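Local structure of putative alcohol dehydrogenase (Sinorhizobium meliloti, 4J6F) at residues 35-40 and 356-361; 195-200 and 326-331; 223-228 and 346-351. The protein probably acts as a nicotinamide-dependent oxidoreductase of the medium-chain dehydrogenase/reductase family, perhaps interconverting alcohols and carbonyl compounds. One frame throughout, in Å; residues are numbered along the deposited sequence.

Contact 1. Residues 35-40 and 356-361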
loop_
_atom_site.group_PDB
_atom_site.type_symbol
_atom_site.label_atom_id
_atom_site.label_comp_id
_atom_site.label_asym_id
_atom_site.label_seq_id
_atom_site.Cartn_x
_atom_site.Cartn_y
_atom_site.Cartn_z
ATOM N N THR A 35 -23.911 8.442 36.782
ATOM C CA THR A 35 -24.574 7.616 35.792
ATOM C C THR A 35 -23.617 7.378 34.630
ATOM O O THR A 35 -22.881 8.286 34.227
ATOM C CB THR A 35 -25.840 8.335 35.301
ATOM O OG1 THR A 35 -26.788 8.382 36.371
ATOM C CG2 THR A 35 -26.464 7.624 34.147
ATOM N N ALA A 36 -23.600 6.154 34.112
ATOM C CA ALA A 36 -22.758 5.814 32.965
ATOM C C ALA A 36 -23.268 4.562 32.302
ATOM O O ALA A 36 -23.882 3.709 32.955
ATOM C CB ALA A 36 -21.306 5.613 33.379
ATOM N N VAL A 37 -23.013 4.458 31.001
ATOM C CA VAL A 37 -23.311 3.242 30.268
ATOM C C VAL A 37 -22.042 2.414 30.258
ATOM O O VAL A 37 -21.010 2.860 29.764
ATOM C CB VAL A 37 -23.817 3.537 28.851
ATOM C CG1 VAL A 37 -23.828 2.267 28.015
ATOM C CG2 VAL A 37 -25.203 4.170 28.913
ATOM N N LEU A 38 -22.139 1.220 30.837
ATOM C CA LEU A 38 -21.006 0.318 31.023
ATOM C C LEU A 38 -21.003 -0.813 30.009
ATOM O O LEU A 38 -22.029 -1.478 29.804
ATOM C CB LEU A 38 -21.037 -0.296 32.427
ATOM C CG LEU A 38 -20.893 0.605 33.663
ATOM C CD1 LEU A 38 -20.990 -0.233 34.928
ATOM C CD2 LEU A 38 -19.575 1.376 33.632
ATOM N N LEU A 39 -19.845 -1.026 29.383
ATOM C CA LEU A 39 -19.601 -2.218 28.590
ATOM C C LEU A 39 -19.024 -3.302 29.502
ATOM O O LEU A 39 -17.984 -3.103 30.120
ATOM C CB LEU A 39 -18.635 -1.905 27.460
ATOM C CG LEU A 39 -18.187 -3.093 26.615
ATOM C CD1 LEU A 39 -19.344 -3.571 25.760
ATOM C CD2 LEU A 39 -17.005 -2.708 25.739
ATOM N N THR A 40 -19.699 -4.449 29.566
ATOM C CA THR A 40 -19.434 -5.471 30.588
ATOM C C THR A 40 -18.791 -6.751 30.053
ATOM O O THR A 40 -18.471 -7.655 30.820
ATOM C CB THR A 40 -20.729 -5.843 31.336
ATOM O OG1 THR A 40 -21.639 -6.472 30.430
ATOM C CG2 THR A 40 -21.394 -4.605 31.914
ATOM N N TYR A 356 -29.207 11.915 21.276
ATOM C CA TYR A 356 -29.849 10.928 22.143
ATOM C C TYR A 356 -29.456 11.122 23.610
ATOM O O TYR A 356 -28.303 11.442 23.904
ATOM C CB TYR A 356 -29.502 9.500 21.683
ATOM C CG TYR A 356 -29.915 9.171 20.256
ATOM C CD1 TYR A 356 -29.172 9.635 19.170
ATOM C CD2 TYR A 356 -31.044 8.396 19.998
ATOM C CE1 TYR A 356 -29.550 9.357 17.868
ATOM C CE2 TYR A 356 -31.427 8.102 18.702
ATOM C CZ TYR A 356 -30.680 8.585 17.640
ATOM O OH TYR A 356 -31.051 8.301 16.340
ATOM N N PRO A 357 -30.414 10.945 24.538
ATOM C CA PRO A 357 -30.053 10.966 25.954
ATOM C C PRO A 357 -29.264 9.718 26.345
ATOM O O PRO A 357 -29.509 8.640 25.815
ATOM C CB PRO A 357 -31.418 10.983 26.662
ATOM C CG PRO A 357 -32.356 10.357 25.687
ATOM C CD PRO A 357 -31.871 10.810 24.340
ATOM N N LEU A 358 -28.331 9.859 27.277
ATOM C CA LEU A 358 -27.546 8.720 27.755
ATOM C C LEU A 358 -28.448 7.567 28.218
ATOM O O LEU A 358 -28.132 6.399 28.012
ATOM C CB LEU A 358 -26.591 9.163 28.871
ATOM C CG LEU A 358 -25.551 8.175 29.398
ATOM C CD1 LEU A 358 -24.576 7.743 28.316
ATOM C CD2 LEU A 358 -24.794 8.793 30.560
ATOM N N SER A 359 -29.581 7.904 28.819
ATOM C CA SER A 359 -30.519 6.899 29.289
ATOM C C SER A 359 -31.153 6.089 28.160
ATOM O O SER A 359 -31.798 5.088 28.412
ATOM C CB SER A 359 -31.614 7.550 30.116
ATOM O OG SER A 359 -32.309 8.497 29.333
ATOM N N GLU A 360 -30.985 6.510 26.919
ATOM C CA GLU A 360 -31.559 5.757 25.815
ATOM C C GLU A 360 -30.488 5.274 24.814
ATOM O O GLU A 360 -30.677 5.283 23.578
ATOM C CB GLU A 360 -32.676 6.563 25.162
ATOM C CG GLU A 360 -33.963 6.505 25.966
ATOM C CD GLU A 360 -34.919 7.652 25.686
ATOM O OE1 GLU A 360 -34.857 8.237 24.582
ATOM O OE2 GLU A 360 -35.732 7.967 26.586
ATOM N N PHE A 361 -29.370 4.820 25.380
ATOM C CA PHE A 361 -28.247 4.322 24.603
ATOM C C PHE A 361 -28.573 3.163 23.645
ATOM O O PHE A 361 -28.019 3.091 22.546
ATOM C CB PHE A 361 -27.075 3.948 25.506
ATOM C CG PHE A 361 -25.766 3.940 24.779
ATOM C CD1 PHE A 361 -25.010 5.098 24.681
ATOM C CD2 PHE A 361 -25.308 2.782 24.135
ATOM C CE1 PHE A 361 -23.811 5.094 23.986
ATOM C CE2 PHE A 361 -24.113 2.775 23.436
ATOM C CZ PHE A 361 -23.364 3.933 23.364
#

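Contact 2. Residues 195-200 and 326-331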
loop_
_atom_site.group_PDB
_atom_site.type_symbol
_atom_site.label_atom_id
_atom_site.label_comp_id
_atom_site.label_asym_id
_atom_site.label_seq_id
_atom_site.Cartn_x
_atom_site.Cartn_y
_atom_site.Cartn_z
ATOM N N GLY A 195 -10.066 10.506 9.278
ATOM C CA GLY A 195 -10.095 11.145 7.962
ATOM C C GLY A 195 -8.811 11.868 7.581
ATOM O O GLY A 195 -8.223 11.560 6.546
ATOM N N GLU A 196 -8.364 12.817 8.404
ATOM C CA GLU A 196 -7.125 13.562 8.110
ATOM C C GLU A 196 -5.924 12.670 7.837
ATOM O O GLU A 196 -5.220 12.898 6.849
ATOM C CB GLU A 196 -6.751 14.535 9.228
ATOM C CG GLU A 196 -6.966 15.995 8.893
ATOM C CD GLU A 196 -6.269 16.437 7.616
ATOM O OE1 GLU A 196 -5.020 16.483 7.580
ATOM O OE2 GLU A 196 -6.982 16.766 6.651
ATOM N N ARG A 197 -5.694 11.674 8.710
ATOM C CA ARG A 197 -4.520 10.797 8.620
ATOM C C ARG A 197 -4.548 10.101 7.281
ATOM O O ARG A 197 -3.544 10.047 6.578
ATOM C CB ARG A 197 -4.528 9.744 9.720
ATOM C CG ARG A 197 -3.184 9.452 10.394
ATOM C CD ARG A 197 -1.969 9.526 9.481
ATOM N NE ARG A 197 -0.819 10.144 10.142
ATOM C CZ ARG A 197 0.301 9.510 10.483
ATOM N NH1 ARG A 197 0.454 8.222 10.222
ATOM N NH2 ARG A 197 1.276 10.169 11.086
HETATM N N MSE A 198 -5.726 9.597 6.923
HETATM C CA MSE A 198 -5.930 8.881 5.662
HETATM C C MSE A 198 -5.495 9.769 4.536
HETATM O O MSE A 198 -4.726 9.341 3.681
HETATM C CB MSE A 198 -7.389 8.475 5.498
HETATM C CG MSE A 198 -7.740 7.222 6.294
HETATM SE SE MSE A 198 -9.673 6.836 6.092
HETATM C CE MSE A 198 -9.737 6.295 4.203
ATOM N N LEU A 199 -5.952 11.021 4.547
ATOM C CA LEU A 199 -5.627 11.967 3.480
ATOM C C LEU A 199 -4.152 12.353 3.470
ATOM O O LEU A 199 -3.601 12.697 2.423
ATOM C CB LEU A 199 -6.514 13.215 3.553
ATOM C CG LEU A 199 -7.998 12.948 3.274
ATOM C CD1 LEU A 199 -8.805 14.232 3.291
ATOM C CD2 LEU A 199 -8.211 12.200 1.964
ATOM N N GLU A 200 -3.521 12.276 4.639
ATOM C CA GLU A 200 -2.107 12.576 4.786
ATOM C C GLU A 200 -1.241 11.393 4.299
ATOM O O GLU A 200 -0.191 11.581 3.661
ATOM C CB GLU A 200 -1.823 12.938 6.250
ATOM C CG GLU A 200 -0.501 13.655 6.502
ATOM C CD GLU A 200 -0.536 15.145 6.195
ATOM O OE1 GLU A 200 0.352 15.850 6.719
ATOM O OE2 GLU A 200 -1.425 15.615 5.441
ATOM N N HIS A 326 -2.820 1.894 1.436
ATOM C CA HIS A 326 -2.471 2.382 2.771
ATOM C C HIS A 326 -3.552 2.059 3.756
ATOM O O HIS A 326 -4.724 2.341 3.515
ATOM C CB HIS A 326 -2.285 3.893 2.774
ATOM C CG HIS A 326 -1.088 4.354 2.009
ATOM N ND1 HIS A 326 0.199 4.180 2.470
ATOM C CD2 HIS A 326 -0.981 4.977 0.815
ATOM C CE1 HIS A 326 1.050 4.677 1.590
ATOM N NE2 HIS A 326 0.359 5.164 0.577
ATOM N N GLY A 327 -3.151 1.471 4.873
ATOM C CA GLY A 327 -4.038 1.285 6.010
ATOM C C GLY A 327 -3.615 2.222 7.112
ATOM O O GLY A 327 -2.419 2.427 7.316
ATOM N N SER A 328 -4.591 2.771 7.832
ATOM C CA SER A 328 -4.358 3.855 8.781
ATOM C C SER A 328 -5.402 3.863 9.917
ATOM O O SER A 328 -6.570 3.571 9.673
ATOM C CB SER A 328 -4.366 5.163 7.984
ATOM O OG SER A 328 -4.819 6.268 8.731
ATOM N N SER A 329 -4.979 4.153 11.157
ATOM C CA SER A 329 -5.911 4.372 12.297
ATOM C C SER A 329 -5.567 5.641 13.032
ATOM O O SER A 329 -4.386 5.924 13.269
ATOM C CB SER A 329 -5.860 3.263 13.344
ATOM O OG SER A 329 -5.651 2.013 12.752
ATOM N N GLN A 330 -6.593 6.396 13.398
ATOM C CA GLN A 330 -6.468 7.601 14.200
ATOM C C GLN A 330 -5.549 8.606 13.547
ATOM O O GLN A 330 -5.613 8.790 12.351
ATOM C CB GLN A 330 -6.017 7.250 15.609
ATOM C CG GLN A 330 -6.938 6.256 16.286
ATOM C CD GLN A 330 -6.558 5.966 17.716
ATOM O OE1 GLN A 330 -7.011 4.997 18.298
ATOM N NE2 GLN A 330 -5.732 6.806 18.287
ATOM N N GLY A 331 -4.666 9.235 14.307
ATOM C CA GLY A 331 -3.799 10.222 13.680
ATOM C C GLY A 331 -2.759 10.772 14.622
ATOM O O GLY A 331 -2.712 10.405 15.785
#

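Contact 3. Residues 223-228 and 346-351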
loop_
_atom_site.group_PDB
_atom_site.type_symbol
_atom_site.label_atom_id
_atom_site.label_comp_id
_atom_site.label_asym_id
_atom_site.label_seq_id
_atom_site.Cartn_x
_atom_site.Cartn_y
_atom_site.Cartn_z
ATOM N N ILE A 223 -14.106 12.934 5.277
ATOM C CA ILE A 223 -13.154 12.982 4.202
ATOM C C ILE A 223 -13.612 13.919 3.101
ATOM O O ILE A 223 -12.793 14.649 2.545
ATOM C CB ILE A 223 -12.829 11.589 3.673
ATOM C CG1 ILE A 223 -11.752 10.994 4.551
ATOM C CG2 ILE A 223 -12.308 11.660 2.246
ATOM C CD1 ILE A 223 -11.682 9.509 4.448
ATOM N N ILE A 224 -14.909 13.922 2.809
ATOM C CA ILE A 224 -15.460 14.859 1.832
ATOM C C ILE A 224 -15.168 16.315 2.225
ATOM O O ILE A 224 -14.699 17.110 1.403
ATOM C CB ILE A 224 -16.966 14.615 1.604
ATOM C CG1 ILE A 224 -17.152 13.222 0.998
ATOM C CG2 ILE A 224 -17.586 15.701 0.713
ATOM C CD1 ILE A 224 -18.591 12.780 0.886
ATOM N N GLN A 225 -15.417 16.649 3.483
ATOM C CA GLN A 225 -15.106 17.986 3.984
ATOM C C GLN A 225 -13.600 18.237 4.002
ATOM O O GLN A 225 -13.128 19.259 3.482
ATOM C CB GLN A 225 -15.706 18.226 5.371
ATOM C CG GLN A 225 -17.223 18.298 5.416
ATOM C CD GLN A 225 -17.701 19.069 6.623
ATOM O OE1 GLN A 225 -17.771 20.307 6.590
ATOM N NE2 GLN A 225 -18.018 18.354 7.709
ATOM N N LEU A 226 -12.840 17.300 4.563
ATOM C CA LEU A 226 -11.404 17.499 4.647
ATOM C C LEU A 226 -10.764 17.604 3.262
ATOM O O LEU A 226 -9.843 18.384 3.067
ATOM C CB LEU A 226 -10.749 16.421 5.493
ATOM C CG LEU A 226 -11.211 16.336 6.947
ATOM C CD1 LEU A 226 -10.730 15.021 7.522
ATOM C CD2 LEU A 226 -10.698 17.480 7.796
ATOM N N ALA A 227 -11.270 16.852 2.291
ATOM C CA ALA A 227 -10.815 17.001 0.911
ATOM C C ALA A 227 -10.969 18.451 0.428
ATOM O O ALA A 227 -10.045 19.031 -0.159
ATOM C CB ALA A 227 -11.573 16.063 -0.006
ATOM N N ARG A 228 -12.138 19.037 0.683
ATOM C CA ARG A 228 -12.375 20.410 0.284
ATOM C C ARG A 228 -11.416 21.355 1.004
ATOM O O ARG A 228 -10.849 22.255 0.395
ATOM C CB ARG A 228 -13.821 20.791 0.556
ATOM C CG ARG A 228 -14.789 20.235 -0.458
ATOM C CD ARG A 228 -14.507 20.820 -1.827
ATOM N NE ARG A 228 -15.417 20.266 -2.822
ATOM C CZ ARG A 228 -15.294 20.415 -4.132
ATOM N NH1 ARG A 228 -14.283 21.108 -4.638
ATOM N NH2 ARG A 228 -16.184 19.853 -4.936
ATOM N N LYS A 346 -13.342 27.550 10.472
ATOM C CA LYS A 346 -14.573 27.071 9.817
ATOM C C LYS A 346 -14.386 26.520 8.386
ATOM O O LYS A 346 -15.218 26.752 7.507
ATOM C CB LYS A 346 -15.671 28.143 9.862
ATOM C CG LYS A 346 -16.252 28.364 11.249
ATOM C CD LYS A 346 -17.290 29.474 11.252
ATOM C CE LYS A 346 -17.588 29.952 12.664
ATOM N NZ LYS A 346 -18.277 28.923 13.498
ATOM N N LYS A 347 -13.295 25.788 8.160
ATOM C CA LYS A 347 -13.065 25.173 6.857
ATOM C C LYS A 347 -13.841 23.865 6.764
ATOM O O LYS A 347 -14.066 23.361 5.675
ATOM C CB LYS A 347 -11.572 24.949 6.570
ATOM C CG LYS A 347 -10.729 26.214 6.575
ATOM C CD LYS A 347 -9.467 26.082 5.730
ATOM C CE LYS A 347 -8.881 27.467 5.449
ATOM N NZ LYS A 347 -7.736 27.477 4.489
ATOM N N ILE A 348 -14.222 23.307 7.911
ATOM C CA ILE A 348 -15.201 22.210 7.971
ATOM C C ILE A 348 -16.344 22.602 8.913
ATOM O O ILE A 348 -16.190 23.533 9.703
ATOM C CB ILE A 348 -14.585 20.871 8.432
ATOM C CG1 ILE A 348 -13.926 21.023 9.811
ATOM C CG2 ILE A 348 -13.634 20.340 7.374
ATOM C CD1 ILE A 348 -13.300 19.760 10.369
ATOM N N ARG A 349 -17.478 21.906 8.824
ATOM C CA ARG A 349 -18.637 22.217 9.668
ATOM C C ARG A 349 -19.260 20.978 10.353
ATOM O O ARG A 349 -19.157 19.856 9.842
ATOM C CB ARG A 349 -19.680 23.036 8.885
ATOM C CG ARG A 349 -20.301 22.337 7.681
ATOM C CD ARG A 349 -21.349 23.214 7.012
ATOM N NE ARG A 349 -22.016 22.544 5.893
ATOM C CZ ARG A 349 -23.150 21.844 5.996
ATOM N NH1 ARG A 349 -23.741 21.700 7.179
ATOM N NH2 ARG A 349 -23.697 21.274 4.922
ATOM N N PRO A 350 -19.905 21.172 11.517
ATOM C CA PRO A 350 -20.436 20.002 12.223
ATOM C C PRO A 350 -21.645 19.412 11.513
ATOM O O PRO A 350 -22.464 20.147 10.977
ATOM C CB PRO A 350 -20.846 20.571 13.579
ATOM C CG PRO A 350 -21.230 21.983 13.265
ATOM C CD PRO A 350 -20.288 22.433 12.179
ATOM N N LEU A 351 -21.750 18.092 11.511
ATOM C CA LEU A 351 -22.883 17.418 10.898
ATOM C C LEU A 351 -23.673 16.658 11.958
ATOM O O LEU A 351 -23.370 15.508 12.282
ATOM C CB LEU A 351 -22.391 16.479 9.800
ATOM C CG LEU A 351 -21.495 17.154 8.764
ATOM C CD1 LEU A 351 -20.823 16.134 7.862
ATOM C CD2 LEU A 351 -22.310 18.168 7.961
HETATM O O HOH W 1 -15.168 21.225 3.831
#

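Contact 1. Residues 35-40 and 356-361
Pro357 O accepts the backbone N-H of Glu360 at 2.8 Å, and the tight turn so closed presents Leu358 and Phe361 to Val37 across the contact. In what is probably the catalytic domain, as in other medium-chain dehydrogenases, strand 33-39, the centre of a small antiparallel sheet, here packs against the turn that links strand 352-357 to helix 361-370. Glu360 occupies the N-cap position just ahead of that helix. No hydrogen bond crosses between the segments, so the contact rests on apolar packing.

Val37 is the hub, touching both Leu358 and Phe361, with its two methyls doing different work. CG2 lies alongside the leucine, 3.7 Å from Leu358 CD1, and also approaches Phe361 CB at 3.9 Å. CG1 is anti to the backbone N (chi1 168°), which places it over one face of the Phe361 ring, 4.1 Å above the plane and displaced toward the rim. Tyr162 meets the same phenyl ring edge-to-face, while Val379 of strand 376-380 packs on both Leu358 and Phe361. With an alanine here both methyls are gone, and a gap would probably open between strand and turn, leaving the leucine and the phenyl ring freer to shift.

Leu358 holds CG anti to its backbone N (chi1 -172°), directing the side chain at the strand, where it runs antiparallel to the side chains of Val37 and Thr35. Its second methyl reaches Thr35, with Leu358 CD2 lying 4.1 Å from Thr35 CG2.

Contact 2. Residues 195-200 and 326-331
The extended chain 326-331 passes the side of helix 189-201 with Gly331 CA 5.1 Å from Arg197 CA and Ser328 CA 6.1 Å from Met198 CA, and no hydrogen bond joins the two backbones. Gln330 has a positive phi (57°), and at this kink its carbonyl faces the helix while its CB leads away from it. Arg197 meets mostly backbone here: CB and CG lie beside Gln330 O, and CG comes to 3.4 Å from Gly331 CA.

Beyond these two atoms the arginine chain bends at chi2 (-35°) and again at chi3, carrying NE to its salt bridge with Asp335. Ser328 is the side-chain exception and points its CB at the helix; its OG is 3.6 Å from Arg197 CB and 3.9 Å from Met198 N, distances of packing and not of hydrogen bonding.

Strand 324-327, which leads into this loop, is the edge strand, within this chain, of the six-stranded parallel sheet of the Rossmann coenzyme domain. His326 pairs antiparallel with a strand of the second subunit, carrying the sheet across the interface, and Ser329 OG is hydrogen-bonded to Tyr319 O of that subunit.

Met198, a selenomethionine, touches the loop through the base of its side chain, CG lying 3.9 Å from Ser328 OG. Beyond CG it runs into the domain interior, where Val219, Ile223 and Thr301 meet it. Gln330 turns its amide away from the helix, and OE1 is hydrogen-bonded to O1 of a bound glycerol, probably from the crystallisation liquor.

Contact 3. Residues 223-228 and 346-351
Helix 218-229 and the irregular chain 346-351 come closest at Gln225 and Ile348, whose CA atoms are 5.8 Å apart. Gln225 crosses the remaining space with its side chain and pairs with both polar backbone atoms of Arg349. OE1 takes the N-H of Arg349 at 2.8 Å, with an angle of 159° at the hydrogen and the donor tilted somewhat from the amide carbonyl plane. NE2 donates an N-H to Arg349 O at 2.8 Å; this bond is the straighter, at 168°, and lies in the plane of the accepting carbonyl as well as close to that of the glutamine amide. Two bonds side by side fix the rotation of the amide, and its reach follows from a chain extended beyond CG (chi2 -157°). NE2 has a further, weak hydrogen bond to Tyr192 OH.

Apolar groups flank this polar pair. Ile348 lays CG2 against the root of the glutamine, 3.6 Å from Gln225 CB, and the same methyl stands 4.1 Å from Leu226 CD2. On the NE2 side, Leu351 CD1 packs 3.6 Å from Gln225 NE2. Arg349 sends its guanidinium outward from the glutamine, where NH2 is hydrogen-bonded to Asp248 O.

A water makes a second bridge, donating to Gln225 O at 2.9 Å and to Lys347 O at 3.0 Å, so one helix residue holds the chain through side chain and backbone alike. Lys346, the first residue past the helical turns of 333-344 to leave helical geometry, has positive phi and completes a Schellman motif. The contact joins a helix of the Rossmann-type domain to the chain entering strand 352-357, as expected for medium-chain dehydrogenases, in which the chain returns from coenzyme domain to catalytic domain near its C-terminus.

Overall arrangement
Contact 1 encloses the other two along the chain, pairing the N-terminal strand 33-39 with the turn after strand 352-357. Contacts 2 and 3 are interleaved, in the order 195-200, 223-228, 326-331, 346-351. Their centres lie about 15 Å apart and they touch directly where helix 189-201 packs on helix 218-229, through Leu199 CD1 and Leu226 CB at 3.7 Å, for example. Contact 1 is about 29 Å from each, centre to centre, and on the opposite side of the chain's centre from contact 2. Contacts 2 and 3 both lie in the Rossmann-type coenzyme domain, and contact 2 alone of the three reaches the second subunit; contact 1 joins N-terminal and C-terminal parts of the chain in what is probably the catalytic domain.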